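Local atomic coordinates of dITP/XTP pyrophosphatase (Mycobacteroides abscessus, PDB entry 6WWD), a protein that probably hydrolyses non-canonical purine nucleoside triphosphates such as XTP, dITP and ITP to monophosphate and diphosphate, keeping them out of DNA and RNA. Residues S73-D78 with A119-A124. Sequence-based numbering, arbitrary orientation.
Sequences SGLAVD and AAFVSA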
ATOM      1  N   SER D  73       1.928  17.012   7.923  1.00 12.10           N
ATOM      2  CA  SER D  73       0.490  17.078   7.703  1.00 15.28           C
ATOM      3  C   SER D  73       0.215  17.268   6.222  1.00 17.97           C
ATOM      4  O   SER D  73       1.087  17.699   5.458  1.00 17.99           O
ATOM      5  CB  SER D  73      -0.163  18.226   8.492  1.00 14.67           C
ATOM      6  OG  SER D  73       0.170  18.104   9.857  1.00 22.61           O
ATOM      7  N   GLY D  74      -1.012  16.941   5.823  1.00 13.26           N
ATOM      8  CA  GLY D  74      -1.404  17.168   4.444  1.00 16.64           C
ATOM      9  C   GLY D  74      -2.704  16.453   4.116  1.00 16.44           C
ATOM     10  O   GLY D  74      -3.492  16.134   5.008  1.00 15.70           O
ATOM     11  N   LEU D  75      -2.923  16.246   2.812  1.00 11.37           N
ATOM     12  CA  LEU D  75      -4.163  15.689   2.296  1.00 12.56           C
ATOM     13  C   LEU D  75      -3.895  14.360   1.602  1.00 11.95           C
ATOM     14  O   LEU D  75      -2.958  14.250   0.805  1.00 12.58           O
ATOM     15  CB  LEU D  75      -4.826  16.684   1.338  1.00 15.25           C
ATOM     16  CG  LEU D  75      -6.156  16.324   0.678  1.00 13.92           C
ATOM     17  CD1 LEU D  75      -7.271  16.266   1.723  1.00 12.75           C
ATOM     18  CD2 LEU D  75      -6.458  17.402  -0.361  1.00 14.51           C
ATOM     19  N   ALA D  76      -4.726  13.364   1.885  1.00 11.20           N
ATOM     20  CA  ALA D  76      -4.626  12.042   1.274  1.00 11.73           C
ATOM     21  C   ALA D  76      -5.914  11.769   0.515  1.00 10.93           C
ATOM     22  O   ALA D  76      -6.991  11.740   1.117  1.00 10.87           O
ATOM     23  CB  ALA D  76      -4.391  10.946   2.327  1.00  9.91           C
ATOM     24  N   VAL D  77      -5.807  11.552  -0.792  1.00 10.45           N
ATOM     25  CA  VAL D  77      -6.964  11.348  -1.664  1.00 10.67           C
ATOM     26  C   VAL D  77      -6.915   9.916  -2.193  1.00 12.31           C
ATOM     27  O   VAL D  77      -5.932   9.517  -2.836  1.00 10.55           O
ATOM     28  CB  VAL D  77      -6.987  12.363  -2.825  1.00 11.24           C
ATOM     29  CG1 VAL D  77      -8.204  12.145  -3.707  1.00 11.52           C
ATOM     30  CG2 VAL D  77      -6.918  13.804  -2.305  1.00 11.73           C
ATOM     31  N   ASP D  78      -7.973   9.146  -1.922  1.00 11.82           N
ATOM     32  CA  ASP D  78      -8.027   7.752  -2.355  1.00 13.18           C
ATOM     33  C   ASP D  78      -7.720   7.610  -3.844  1.00 13.63           C
ATOM     34  O   ASP D  78      -6.889   6.783  -4.254  1.00 12.09           O
ATOM     35  CB  ASP D  78      -9.404   7.158  -2.040  1.00 13.88           C
ATOM     36  CG  ASP D  78      -9.731   7.181  -0.553  1.00 21.55           C
ATOM     37  OD1 ASP D  78      -8.994   7.820   0.228  1.00 23.55           O
ATOM     38  OD2 ASP D  78     -10.738   6.563  -0.150  1.00 30.61           O
ATOM     39  N   ALA D 119     -11.297  11.087   0.772  1.00 14.62           N
ATOM     40  CA  ALA D 119     -10.051  11.740   1.153  1.00 14.01           C
ATOM     41  C   ALA D 119     -10.011  11.906   2.670  1.00 13.59           C
ATOM     42  O   ALA D 119     -11.016  11.732   3.354  1.00 14.70           O
ATOM     43  CB  ALA D 119      -9.905  13.105   0.466  1.00 10.26           C
ATOM     44  N   ALA D 120      -8.852  12.331   3.178  1.00  9.63           N
ATOM     45  CA  ALA D 120      -8.679  12.636   4.595  1.00 10.80           C
ATOM     46  C   ALA D 120      -7.621  13.722   4.776  1.00 12.36           C
ATOM     47  O   ALA D 120      -6.605  13.730   4.076  1.00 12.71           O
ATOM     48  CB  ALA D 120      -8.265  11.391   5.388  1.00 10.01           C
ATOM     49  N   PHE D 121      -7.858  14.632   5.722  1.00 10.46           N
ATOM     50  CA  PHE D 121      -6.773  15.438   6.258  1.00 14.02           C
ATOM     51  C   PHE D 121      -6.021  14.589   7.278  1.00 16.48           C
ATOM     52  O   PHE D 121      -6.634  13.947   8.133  1.00 17.87           O
ATOM     53  CB  PHE D 121      -7.299  16.713   6.908  1.00 12.83           C
ATOM     54  CG  PHE D 121      -7.494  17.871   5.952  1.00 15.18           C
ATOM     55  CD1 PHE D 121      -6.517  18.223   5.036  1.00 16.74           C
ATOM     56  CD2 PHE D 121      -8.652  18.645   6.018  1.00 17.42           C
ATOM     57  CE1 PHE D 121      -6.712  19.319   4.179  1.00 18.83           C
ATOM     58  CE2 PHE D 121      -8.862  19.732   5.161  1.00 19.36           C
ATOM     59  CZ  PHE D 121      -7.893  20.072   4.248  1.00 21.36           C
ATOM     60  N   VAL D 122      -4.700  14.551   7.166  1.00 15.71           N
ATOM     61  CA  VAL D 122      -3.859  13.700   7.998  1.00 11.82           C
ATOM     62  C   VAL D 122      -2.836  14.573   8.691  1.00 14.83           C
ATOM     63  O   VAL D 122      -2.254  15.473   8.078  1.00 12.58           O
ATOM     64  CB  VAL D 122      -3.131  12.608   7.186  1.00 14.04           C
ATOM     65  CG1 VAL D 122      -2.319  11.719   8.115  1.00 13.11           C
ATOM     66  CG2 VAL D 122      -4.106  11.790   6.380  1.00 11.85           C
ATOM     67  N   SER D 123      -2.579  14.279   9.957  1.00 13.77           N
ATOM     68  CA  SER D 123      -1.565  14.989  10.713  1.00 14.94           C
ATOM     69  C   SER D 123      -0.778  13.956  11.512  1.00 21.70           C
ATOM     70  O   SER D 123      -1.370  13.166  12.258  1.00 16.71           O
ATOM     71  CB  SER D 123      -2.214  16.033  11.611  1.00 19.96           C
ATOM     72  OG  SER D 123      -1.256  16.720  12.355  1.00 33.68           O
ATOM     73  N   ALA D 124       0.532  13.894  11.282  1.00 12.07           N
ATOM     74  CA  ALA D 124       1.404  12.947  11.964  1.00 14.11           C
ATOM     75  C   ALA D 124       2.437  13.676  12.814  1.00 17.23           C
ATOM     76  O   ALA D 124       2.929  14.746  12.438  1.00 12.68           O
ATOM     77  CB  ALA D 124       2.112  12.020  10.970  1.00 12.58           C
TER
HETATM   78  O   HOH W   1     -10.751   8.502   3.164  1.00 29.55           O
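Strands 73-77 and 119-124 run antiparallel, their axes 4.7 Å apart at closest approach, and four backbone hydrogen bonds join them at the pairs G74-V122 and A76-A120. The straightest is V122 N to G74 O, with an angle of 174° at the hydrogen. A120 N to A76 O is more bent, at 148°, and A76 O also takes a CA-H...O contact from A119.

S73, L75, V77, A119, F121 and S123 point to one face. There L75 and F121 cross obliquely. L75 has CG anti to its backbone N (chi1 -179°), and its CD1 methyl comes in toward strand 119-124, 3.5 Å from A120 O. This methyl lies 3.9 Å from F121 CD1 and also touches A119 CB. The F121 ring turns its edge to the carbonyl oxygen of G74, which lies near the ring plane. The ring of F161 meets the same ring, and Y157 touches both L75 and F121. Further along, V77 CG2 packs on A119 CB at 4.1 Å. At the other end S73 OG, beside its backbone N, and S123 OG, anti to its own, share a hydrogen bond of 3.2 Å, tip to tip. S123 also meets the second subunit, through a weak bond to M194 N and packing on P193.

On the face of A76, A120 and V122, A76 CB meets V122 CG2 at 4.1 Å; V122 also touches F49 of helix 49-64 and E138 and R140 of strand 134-145.

Both strands belong to the central mixed sheet of the HAM1 fold. S73 is a predicted substrate-binding residue, and it follows D72, the predicted proton acceptor and magnesium ligand. F121 touches D158, another predicted substrate residue. The pairing thus sets S73 and F121 beside the predicted nucleotide site, and its four bonds satisfy the backbone N and O of G74, A76, A120 and V122.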